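Local coordinates for protein 2,3-dihydroxy-2,3-dihydrophenylpropionate dehydrogenase (Pseudomonas sp. MC1, PDB 5XTF) that catalyses the NAD-dependent oxidation of naphthalene cis-dihydrodiol to 1,2-dihydroxynaphthalene, a step in the bacterial breakdown of aromatic hydrocarbons, at residues 29-34 against 50-55; 101-106 against 154-159; 130-135 against 174-179. All blocks are in the same frame, centred on the assembly; numbering follows the deposited sequence.

How the contacts relate
The three contacts lie within one Rossmann-type short-chain dehydrogenase fold. Contact 1 comes first along the chain and closes before the others open; the segments of contacts 2 and 3 alternate, because 130-135 lies on the helix between the strands of contact 2 and 174-179 on the helix after them. Contacts 1 and 2 reach the same parallel sheet, their centres about 11 Å apart, and meet where Thr29 OG1 holds the backbone N of Asn104 and Ala105. Contacts 2 and 3, about 10 Å apart between centres, meet where Lys176 NZ reaches Ala158 O. Contacts 1 and 3, centres about 18 Å apart, do not touch. Each contact contributes one NAD-binding residue: Ser33, Asn104 and Lys176 respectively.

Contact 1: 29-34 against 50-55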
ATOM      1  N   THR B  29      21.468  -3.337  17.427  1.00 23.86           N
ATOM      2  CA  THR B  29      22.151  -2.059  17.195  1.00 24.12           C
ATOM      3  C   THR B  29      21.282  -0.890  17.682  1.00 27.46           C
ATOM      4  O   THR B  29      20.092  -1.041  17.973  1.00 26.34           O
ATOM      5  CB  THR B  29      22.501  -1.831  15.717  1.00 25.36           C
ATOM      6  OG1 THR B  29      21.328  -1.396  15.008  1.00 27.18           O
ATOM      7  CG2 THR B  29      23.075  -3.079  15.059  1.00 20.13           C
ATOM      8  N   GLY B  30      21.881   0.298  17.744  1.00 28.44           N
ATOM      9  CA  GLY B  30      21.179   1.446  18.310  1.00 26.52           C
ATOM     10  C   GLY B  30      20.688   1.231  19.730  1.00 27.41           C
ATOM     11  O   GLY B  30      19.591   1.679  20.080  1.00 31.48           O
ATOM     12  N   ALA B  31      21.487   0.583  20.574  1.00 31.53           N
ATOM     13  CA  ALA B  31      20.989   0.028  21.832  1.00 27.89           C
ATOM     14  C   ALA B  31      21.197   0.920  23.058  1.00 31.90           C
ATOM     15  O   ALA B  31      20.763   0.549  24.154  1.00 34.52           O
ATOM     16  CB  ALA B  31      21.643  -1.332  22.083  1.00 27.99           C
ATOM     17  N   GLY B  32      21.856   2.061  22.923  1.00 33.18           N
ATOM     18  CA  GLY B  32      22.162   2.902  24.059  1.00 31.63           C
ATOM     19  C   GLY B  32      21.168   3.995  24.358  1.00 38.80           C
ATOM     20  O   GLY B  32      21.364   4.739  25.323  1.00 39.55           O
ATOM     21  N   SER B  33      20.086   4.096  23.593  1.00 35.14           N
ATOM     22  CA  SER B  33      19.125   5.166  23.795  1.00 33.67           C
ATOM     23  C   SER B  33      17.790   4.737  23.212  1.00 31.37           C
ATOM     24  O   SER B  33      17.710   3.787  22.427  1.00 30.69           O
ATOM     25  CB  SER B  33      19.591   6.450  23.119  1.00 32.50           C
ATOM     26  OG  SER B  33      19.551   6.263  21.714  1.00 35.79           O
ATOM     27  N   GLY B  34      16.743   5.463  23.610  1.00 32.84           N
ATOM     28  CA  GLY B  34      15.448   5.374  22.954  1.00 29.90           C
ATOM     29  C   GLY B  34      14.936   3.964  22.884  1.00 31.16           C
ATOM     30  O   GLY B  34      15.021   3.203  23.862  1.00 32.05           O
ATOM     31  N   VAL B  50      21.635 -11.226  25.424  1.00 26.47           N
ATOM     32  CA  VAL B  50      21.552 -10.005  24.629  1.00 25.34           C
ATOM     33  C   VAL B  50      22.953  -9.480  24.373  1.00 26.38           C
ATOM     34  O   VAL B  50      23.749  -9.334  25.309  1.00 29.74           O
ATOM     35  CB  VAL B  50      20.695  -8.931  25.327  1.00 26.15           C
ATOM     36  CG1 VAL B  50      20.717  -7.625  24.527  1.00 20.96           C
ATOM     37  CG2 VAL B  50      19.271  -9.444  25.514  1.00 20.75           C
ATOM     38  N   SER B  51      23.254  -9.199  23.116  1.00 22.50           N
ATOM     39  CA  SER B  51      24.390  -8.359  22.791  1.00 25.77           C
ATOM     40  C   SER B  51      23.891  -7.065  22.172  1.00 27.41           C
ATOM     41  O   SER B  51      22.782  -6.987  21.626  1.00 25.47           O
ATOM     42  CB  SER B  51      25.368  -9.053  21.848  1.00 27.15           C
ATOM     43  OG  SER B  51      24.932  -8.949  20.524  1.00 26.90           O
ATOM     44  N   ALA B  52      24.728  -6.042  22.251  1.00 26.93           N
ATOM     45  CA  ALA B  52      24.252  -4.688  22.021  1.00 23.06           C
ATOM     46  C   ALA B  52      25.380  -3.846  21.460  1.00 27.36           C
ATOM     47  O   ALA B  52      26.502  -3.880  21.977  1.00 27.01           O
ATOM     48  CB  ALA B  52      23.724  -4.066  23.317  1.00 24.16           C
ATOM     49  N   LEU B  53      25.076  -3.108  20.400  1.00 24.71           N
ATOM     50  CA  LEU B  53      25.995  -2.159  19.800  1.00 26.64           C
ATOM     51  C   LEU B  53      25.565  -0.759  20.199  1.00 27.52           C
ATOM     52  O   LEU B  53      24.403  -0.381  20.012  1.00 31.35           O
ATOM     53  CB  LEU B  53      26.015  -2.291  18.283  1.00 21.53           C
ATOM     54  CG  LEU B  53      26.921  -1.274  17.594  1.00 27.41           C
ATOM     55  CD1 LEU B  53      28.319  -1.350  18.160  1.00 23.80           C
ATOM     56  CD2 LEU B  53      26.933  -1.486  16.076  1.00 27.45           C
ATOM     57  N   VAL B  54      26.503   0.007  20.731  1.00 27.55           N
ATOM     58  CA  VAL B  54      26.220   1.281  21.367  1.00 27.60           C
ATOM     59  C   VAL B  54      27.203   2.319  20.835  1.00 30.21           C
ATOM     60  O   VAL B  54      28.308   1.969  20.413  1.00 29.18           O
ATOM     61  CB  VAL B  54      26.309   1.106  22.891  1.00 30.25           C
ATOM     62  CG1 VAL B  54      27.742   1.253  23.420  1.00 26.25           C
ATOM     63  CG2 VAL B  54      25.411   2.020  23.520  1.00 34.98           C
ATOM     64  N   ARG B  55      26.795   3.603  20.824  1.00 30.60           N
ATOM     65  CA  ARG B  55      27.598   4.633  20.150  1.00 34.24           C
ATOM     66  C   ARG B  55      28.793   5.112  20.963  1.00 35.01           C
ATOM     67  O   ARG B  55      29.797   5.525  20.377  1.00 26.55           O
ATOM     68  CB  ARG B  55      26.789   5.892  19.798  1.00 34.55           C
ATOM     69  CG  ARG B  55      25.694   5.750  18.778  1.00 42.07           C
ATOM     70  CD  ARG B  55      24.337   6.188  19.350  1.00 47.57           C
ATOM     71  NE  ARG B  55      23.796   5.263  20.350  1.00 46.72           N
ATOM     72  CZ  ARG B  55      23.385   4.033  20.077  1.00 32.49           C
ATOM     73  NH1 ARG B  55      23.451   3.538  18.859  1.00 41.30           N
ATOM     74  NH2 ARG B  55      22.920   3.280  21.014  1.00 34.54           N
TER
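Ala31 and Leu53 join the glycine-rich loop of a Rossmann fold to the second strand of its first beta-alpha-beta unit. Residues 29-34 begin the TGxxxGxG motif of short-chain dehydrogenases, the loop that receives NAD, and Ser33 is among its binding residues. Ala31 N donates to Leu53 O at 3.1 Å in a nearly straight bond (162°), while its small methyl CB fits close to the strand, 3.7 Å from Ala52 CB. Gly30 takes a left-handed backbone conformation (phi 57°), easiest without a side chain. Gly32 suits its place because its CA lies only 3.4 Å from Val54 CG2, a tight fit in which a CB would clash. Thr29 lays its CG2 loosely against Leu53 CD2, and its hydroxyl is taken up by the backbone N of Asn104 and Ala105.

The Arg55 side chain can be followed outward from the strand's end. CB and CG leave with CG beside the backbone N (chi1 -66°), and bends at the next two torsions bring the guanidinium back beside the loop. NE is hydrogen-bonded elsewhere, and CZ comes 3.8 Å from Gly30 CA. The guanidinium presents its edge to the backbone nitrogens of Gly30, Ala31 and Gly32. Its NH2 is modelled 2.5 Å from Gly32 N and 3.1 Å from Ala31 N; donor faces donor in both pairs, so the position of the whole guanidinium, NH1 included, is doubtful. An alanine here would probably open a gap beside the loop and leave the partner of NE without its mate. At the strand end, the backbone is held more securely: Arg55 N is hydrogen-bonded to OE1 of Gln59, itself an NAD-binding residue.

Contact 2: 101-106 against 154-159; sequences FIANAG and VVMTAS
Phe101 and Val154 start a run of parallel pairing that continues through Ile102 with Val155 and Ala103 with Met156. The short strand axes approach to 4.7 Å and diverge by 15°, the gentle twist of a parallel sheet. Val155 is gripped from both its polar backbone atoms: its N donates to Phe101 O and its O accepts from Ala103 N, each at 2.9 Å. The ladder ends with Thr157 N bonded to Ala103 O, and CA-H...O contacts such as Ile102 CA to Val155 O (3.1 Å) fill the spaces between.

These two strands, linked by helix 118-150, form a beta-alpha-beta crossover in the middle of the Rossmann sheet. Phe101, Ala103, Val154 and Met156 share one face; helix 118-150 covers Ala103 and Val154, and Met156 also meets helix 170-190. Small Ala103 lets Met156 CG lie 4.2 Å from its CB. Val154 CG1 comes up at the edge of the Phe101 ring. On the opposite face Ile102 CG1 packs against Val155 CB, and helix 34-46 covers Ile102.

Just past strand 101-103, NAD-binding Asn104 takes the place of the second Asn of the family's NNAG motif, here Ala-Asn-Ala-Gly. Its CG stands anti to the backbone N (chi1 165°). That swings OD1 across to Thr157 OG1, which donates to it at 2.7 Å, 16° from the carboxamide plane. Thr157 OG1 is also bonded to Tyr250 OH.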
ATOM      1  N   PHE B 101      18.694 -10.854  14.816  1.00 22.40           N
ATOM      2  CA  PHE B 101      19.424  -9.604  14.647  1.00 22.78           C
ATOM      3  C   PHE B 101      18.416  -8.478  14.461  1.00 24.88           C
ATOM      4  O   PHE B 101      17.558  -8.549  13.569  1.00 21.13           O
ATOM      5  CB  PHE B 101      20.382  -9.652  13.452  1.00 20.61           C
ATOM      6  CG  PHE B 101      21.091  -8.342  13.208  1.00 21.62           C
ATOM      7  CD1 PHE B 101      22.088  -7.914  14.069  1.00 25.96           C
ATOM      8  CD2 PHE B 101      20.758  -7.535  12.137  1.00 24.88           C
ATOM      9  CE1 PHE B 101      22.743  -6.712  13.870  1.00 22.74           C
ATOM     10  CE2 PHE B 101      21.419  -6.326  11.933  1.00 23.40           C
ATOM     11  CZ  PHE B 101      22.406  -5.922  12.803  1.00 23.99           C
ATOM     12  N   ILE B 102      18.517  -7.450  15.303  1.00 24.12           N
ATOM     13  CA  ILE B 102      17.633  -6.294  15.270  1.00 19.37           C
ATOM     14  C   ILE B 102      18.462  -5.106  14.822  1.00 24.59           C
ATOM     15  O   ILE B 102      19.326  -4.624  15.567  1.00 23.02           O
ATOM     16  CB  ILE B 102      16.982  -6.012  16.627  1.00 22.91           C
ATOM     17  CG1 ILE B 102      16.161  -7.216  17.093  1.00 27.24           C
ATOM     18  CG2 ILE B 102      16.131  -4.757  16.549  1.00 23.72           C
ATOM     19  CD1 ILE B 102      15.404  -6.963  18.375  1.00 26.94           C
ATOM     20  N   ALA B 103      18.210  -4.643  13.602  1.00 22.20           N
ATOM     21  CA  ALA B 103      18.881  -3.473  13.061  1.00 22.60           C
ATOM     22  C   ALA B 103      17.994  -2.278  13.365  1.00 25.06           C
ATOM     23  O   ALA B 103      16.886  -2.172  12.828  1.00 26.95           O
ATOM     24  CB  ALA B 103      19.120  -3.636  11.565  1.00 20.85           C
ATOM     25  N   ASN B 104      18.478  -1.379  14.218  1.00 23.12           N
ATOM     26  CA  ASN B 104      17.628  -0.341  14.789  1.00 24.17           C
ATOM     27  C   ASN B 104      18.283   1.025  14.858  1.00 25.97           C
ATOM     28  O   ASN B 104      17.562   2.021  14.987  1.00 26.67           O
ATOM     29  CB  ASN B 104      17.165  -0.755  16.199  1.00 25.89           C
ATOM     30  CG  ASN B 104      16.582   0.392  16.999  1.00 28.37           C
ATOM     31  OD1 ASN B 104      15.515   0.926  16.667  1.00 29.40           O
ATOM     32  ND2 ASN B 104      17.278   0.783  18.061  1.00 23.92           N
ATOM     33  N   ALA B 105      19.605   1.125  14.797  1.00 27.52           N
ATOM     34  CA  ALA B 105      20.244   2.429  14.895  1.00 34.36           C
ATOM     35  C   ALA B 105      19.711   3.343  13.794  1.00 31.03           C
ATOM     36  O   ALA B 105      19.605   2.943  12.633  1.00 33.71           O
ATOM     37  CB  ALA B 105      21.770   2.281  14.814  1.00 25.77           C
ATOM     38  N   GLY B 106      19.302   4.555  14.170  1.00 33.41           N
ATOM     39  CA  GLY B 106      18.713   5.471  13.219  1.00 35.82           C
ATOM     40  C   GLY B 106      19.173   6.894  13.465  1.00 36.43           C
ATOM     41  O   GLY B 106      19.773   7.202  14.498  1.00 38.09           O
ATOM     42  N   VAL B 154      15.456 -11.624  11.330  1.00 23.66           N
ATOM     43  CA  VAL B 154      15.886 -10.234  11.344  1.00 19.08           C
ATOM     44  C   VAL B 154      14.677  -9.364  11.648  1.00 22.92           C
ATOM     45  O   VAL B 154      13.579  -9.624  11.147  1.00 22.19           O
ATOM     46  CB  VAL B 154      16.516  -9.827   9.997  1.00 19.53           C
ATOM     47  CG1 VAL B 154      16.908  -8.377  10.022  1.00 21.24           C
ATOM     48  CG2 VAL B 154      17.703 -10.688   9.712  1.00 20.93           C
ATOM     49  N   VAL B 155      14.872  -8.333  12.466  1.00 19.43           N
ATOM     50  CA  VAL B 155      13.873  -7.286  12.653  1.00 19.71           C
ATOM     51  C   VAL B 155      14.562  -5.962  12.417  1.00 21.31           C
ATOM     52  O   VAL B 155      15.593  -5.683  13.038  1.00 20.33           O
ATOM     53  CB  VAL B 155      13.229  -7.296  14.048  1.00 21.84           C
ATOM     54  CG1 VAL B 155      12.042  -6.338  14.068  1.00 21.59           C
ATOM     55  CG2 VAL B 155      12.806  -8.699  14.436  1.00 23.84           C
ATOM     56  N   MET B 156      14.012  -5.158  11.511  1.00 19.34           N
ATOM     57  CA  MET B 156      14.492  -3.816  11.258  1.00 18.46           C
ATOM     58  C   MET B 156      13.526  -2.803  11.846  1.00 18.97           C
ATOM     59  O   MET B 156      12.309  -3.017  11.882  1.00 18.81           O
ATOM     60  CB  MET B 156      14.654  -3.552   9.761  1.00 20.50           C
ATOM     61  CG  MET B 156      15.811  -4.298   9.113  1.00 21.26           C
ATOM     62  SD  MET B 156      15.770  -4.194   7.310  1.00 28.47           S
ATOM     63  CE  MET B 156      14.879  -5.677   6.872  1.00 26.75           C
ATOM     64  N   THR B 157      14.074  -1.699  12.314  1.00 16.44           N
ATOM     65  CA  THR B 157      13.260  -0.557  12.691  1.00 19.16           C
ATOM     66  C   THR B 157      13.011   0.280  11.435  1.00 22.44           C
ATOM     67  O   THR B 157      13.949   0.824  10.835  1.00 20.79           O
ATOM     68  CB  THR B 157      13.949   0.257  13.789  1.00 25.29           C
ATOM     69  OG1 THR B 157      14.046  -0.524  14.992  1.00 24.74           O
ATOM     70  CG2 THR B 157      13.191   1.538  14.072  1.00 22.24           C
ATOM     71  N   ALA B 158      11.751   0.331  11.008  1.00 21.23           N
ATOM     72  CA  ALA B 158      11.315   1.245   9.964  1.00 24.91           C
ATOM     73  C   ALA B 158      10.868   2.529  10.643  1.00 25.65           C
ATOM     74  O   ALA B 158      11.591   3.043  11.501  1.00 27.37           O
ATOM     75  CB  ALA B 158      10.201   0.618   9.125  1.00 21.43           C
ATOM     76  N   SER B 159       9.678   3.034  10.313  1.00 28.06           N
ATOM     77  CA  SER B 159       9.206   4.318  10.832  1.00 29.78           C
ATOM     78  C   SER B 159       7.791   4.579  10.313  1.00 34.36           C
ATOM     79  O   SER B 159       7.365   3.998   9.307  1.00 33.72           O
ATOM     80  CB  SER B 159      10.159   5.456  10.417  1.00 32.15           C
ATOM     81  OG  SER B 159       9.696   6.726  10.822  1.00 34.20           O
TER

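Contact 3: 130-135 against 174-179; sequences DINVKS and ASKHAV
Asn132 and Ser175 face each other where helices 118-150 and 170-190, running nearly parallel (22°), flank the active site of the short-chain dehydrogenase fold. The second helix carries Lys176 of the family's YxxxK motif, an NAD-binding residue.

One direct hydrogen bond joins the segments. Asn132 ND2 donates to Ser175 OG at 3.2 Å, with the hydroxyl almost in the amide plane. OD1 of that amide accepts from Ile107 N; bonds at both ends would fix its rotation. Ser175 OG is bonded in turn to Tyr172 O.

A water provides the second link. It donates to Asn132 O at 2.8 Å and accepts from Lys176 NZ at a suspiciously short modelled distance; Lys176 NZ also bonds Ala158 O. Such a water, between this Asn carbonyl and the YxxxK lysine, is known in the family. Separately, a wider pi-type turn at 130-134, closed by Ser135 N to Asp130 O, distorts the helix around Asn132.

Apolar packing leads to the interface with a second subunit: Val133 CG2 lies 3.8 Å from Ser175 CB and 4.0 Å from CB of Ala178, small enough to meet Ala178 of that subunit. In a methyl-carbonyl contact, Val179 CG2 lies against Asn132 O at 3.4 Å.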
ATOM      1  N   ASP B 130      23.557   6.238   4.848  1.00 26.27           N
ATOM      2  CA  ASP B 130      24.557   5.373   5.464  1.00 26.47           C
ATOM      3  C   ASP B 130      24.024   4.725   6.736  1.00 24.74           C
ATOM      4  O   ASP B 130      24.242   3.529   6.969  1.00 25.03           O
ATOM      5  CB  ASP B 130      25.835   6.154   5.763  1.00 23.97           C
ATOM      6  CG  ASP B 130      26.678   6.365   4.534  1.00 31.28           C
ATOM      7  OD1 ASP B 130      26.496   5.578   3.579  1.00 33.12           O
ATOM      8  OD2 ASP B 130      27.505   7.311   4.515  1.00 34.01           O
ATOM      9  N   ILE B 131      23.305   5.485   7.557  1.00 24.98           N
ATOM     10  CA  ILE B 131      22.866   4.984   8.860  1.00 24.81           C
ATOM     11  C   ILE B 131      21.535   4.257   8.769  1.00 26.68           C
ATOM     12  O   ILE B 131      21.373   3.166   9.323  1.00 28.82           O
ATOM     13  CB  ILE B 131      22.775   6.140   9.874  1.00 28.88           C
ATOM     14  CG1 ILE B 131      24.153   6.713  10.168  1.00 29.98           C
ATOM     15  CG2 ILE B 131      22.114   5.650  11.148  1.00 31.74           C
ATOM     16  CD1 ILE B 131      24.096   7.979  11.005  1.00 34.96           C
ATOM     17  N   ASN B 132      20.545   4.875   8.125  1.00 25.82           N
ATOM     18  CA  ASN B 132      19.200   4.315   8.113  1.00 26.55           C
ATOM     19  C   ASN B 132      19.028   3.186   7.112  1.00 22.35           C
ATOM     20  O   ASN B 132      18.047   2.453   7.219  1.00 26.16           O
ATOM     21  CB  ASN B 132      18.165   5.394   7.812  1.00 23.45           C
ATOM     22  CG  ASN B 132      18.127   6.468   8.863  1.00 26.90           C
ATOM     23  OD1 ASN B 132      18.720   6.329   9.938  1.00 30.62           O
ATOM     24  ND2 ASN B 132      17.417   7.542   8.575  1.00 25.64           N
ATOM     25  N   VAL B 133      19.946   3.011   6.162  1.00 22.06           N
ATOM     26  CA  VAL B 133      19.775   1.997   5.129  1.00 18.32           C
ATOM     27  C   VAL B 133      21.034   1.167   4.938  1.00 19.30           C
ATOM     28  O   VAL B 133      21.003  -0.056   5.105  1.00 22.65           O
ATOM     29  CB  VAL B 133      19.350   2.620   3.788  1.00 20.69           C
ATOM     30  CG1 VAL B 133      19.125   1.513   2.745  1.00 16.22           C
ATOM     31  CG2 VAL B 133      18.093   3.484   3.958  1.00 19.33           C
ATOM     32  N   LYS B 134      22.147   1.807   4.571  1.00 20.19           N
ATOM     33  CA  LYS B 134      23.341   1.035   4.245  1.00 23.16           C
ATOM     34  C   LYS B 134      23.807   0.195   5.435  1.00 21.26           C
ATOM     35  O   LYS B 134      24.185  -0.974   5.275  1.00 23.37           O
ATOM     36  CB  LYS B 134      24.467   1.951   3.766  1.00 22.53           C
ATOM     37  CG  LYS B 134      25.498   1.166   2.999  1.00 21.48           C
ATOM     38  CD  LYS B 134      26.761   1.952   2.682  1.00 23.92           C
ATOM     39  CE  LYS B 134      27.721   1.055   1.888  1.00 29.69           C
ATOM     40  NZ  LYS B 134      28.928   1.771   1.387  1.00 28.46           N
ATOM     41  N   SER B 135      23.759   0.751   6.635  1.00 20.88           N
ATOM     42  CA  SER B 135      24.241  -0.024   7.766  1.00 24.58           C
ATOM     43  C   SER B 135      23.252  -1.116   8.189  1.00 22.25           C
ATOM     44  O   SER B 135      23.657  -2.054   8.880  1.00 25.20           O
ATOM     45  CB  SER B 135      24.575   0.899   8.938  1.00 22.79           C
ATOM     46  OG  SER B 135      23.384   1.299   9.587  1.00 31.14           O
ATOM     47  N   ALA B 174      12.503   9.125   2.434  1.00 23.93           N
ATOM     48  CA  ALA B 174      13.008   8.228   1.401  1.00 19.70           C
ATOM     49  C   ALA B 174      13.813   7.087   2.012  1.00 20.84           C
ATOM     50  O   ALA B 174      13.711   5.940   1.566  1.00 19.68           O
ATOM     51  CB  ALA B 174      13.847   9.017   0.397  1.00 19.60           C
ATOM     52  N   SER B 175      14.609   7.372   3.045  1.00 21.70           N
ATOM     53  CA  SER B 175      15.380   6.299   3.666  1.00 24.16           C
ATOM     54  C   SER B 175      14.459   5.302   4.358  1.00 22.48           C
ATOM     55  O   SER B 175      14.686   4.091   4.305  1.00 24.85           O
ATOM     56  CB  SER B 175      16.402   6.854   4.660  1.00 22.80           C
ATOM     57  OG  SER B 175      15.803   7.341   5.854  1.00 22.20           O
ATOM     58  N   LYS B 176      13.409   5.791   4.995  1.00 22.97           N
ATOM     59  CA  LYS B 176      12.498   4.883   5.675  1.00 23.56           C
ATOM     60  C   LYS B 176      11.646   4.093   4.695  1.00 23.73           C
ATOM     61  O   LYS B 176      11.247   2.965   5.001  1.00 24.53           O
ATOM     62  CB  LYS B 176      11.650   5.677   6.662  1.00 24.70           C
ATOM     63  CG  LYS B 176      12.495   6.103   7.895  1.00 32.21           C
ATOM     64  CD  LYS B 176      13.091   4.864   8.603  1.00 29.38           C
ATOM     65  CE  LYS B 176      13.808   5.232   9.891  1.00 32.87           C
ATOM     66  NZ  LYS B 176      14.304   4.003  10.589  1.00 27.35           N
ATOM     67  N   HIS B 177      11.372   4.640   3.503  1.00 21.30           N
ATOM     68  CA  HIS B 177      10.747   3.819   2.473  1.00 20.90           C
ATOM     69  C   HIS B 177      11.699   2.755   1.947  1.00 20.77           C
ATOM     70  O   HIS B 177      11.279   1.628   1.662  1.00 22.42           O
ATOM     71  CB  HIS B 177      10.239   4.693   1.335  1.00 19.58           C
ATOM     72  CG  HIS B 177       8.903   5.299   1.605  1.00 21.66           C
ATOM     73  ND1 HIS B 177       8.726   6.342   2.493  1.00 23.46           N
ATOM     74  CD2 HIS B 177       7.676   5.004   1.114  1.00 21.18           C
ATOM     75  CE1 HIS B 177       7.445   6.664   2.531  1.00 24.72           C
ATOM     76  NE2 HIS B 177       6.789   5.870   1.703  1.00 24.40           N
ATOM     77  N   ALA B 178      12.984   3.084   1.807  1.00 19.38           N
ATOM     78  CA  ALA B 178      13.939   2.066   1.388  1.00 20.02           C
ATOM     79  C   ALA B 178      13.944   0.876   2.353  1.00 21.23           C
ATOM     80  O   ALA B 178      14.052  -0.277   1.919  1.00 21.55           O
ATOM     81  CB  ALA B 178      15.333   2.682   1.245  1.00 18.20           C
ATOM     82  N   VAL B 179      13.779   1.124   3.660  1.00 19.94           N
ATOM     83  CA  VAL B 179      13.747   0.010   4.617  1.00 22.68           C
ATOM     84  C   VAL B 179      12.575  -0.927   4.319  1.00 21.86           C
ATOM     85  O   VAL B 179      12.735  -2.154   4.308  1.00 22.48           O
ATOM     86  CB  VAL B 179      13.712   0.521   6.075  1.00 19.43           C
ATOM     87  CG1 VAL B 179      13.676  -0.635   7.023  1.00 17.68           C
ATOM     88  CG2 VAL B 179      14.946   1.396   6.372  1.00 19.69           C
TER
HETATM   89  O   HOH W   1      16.189   3.078   9.227  1.00 27.00           O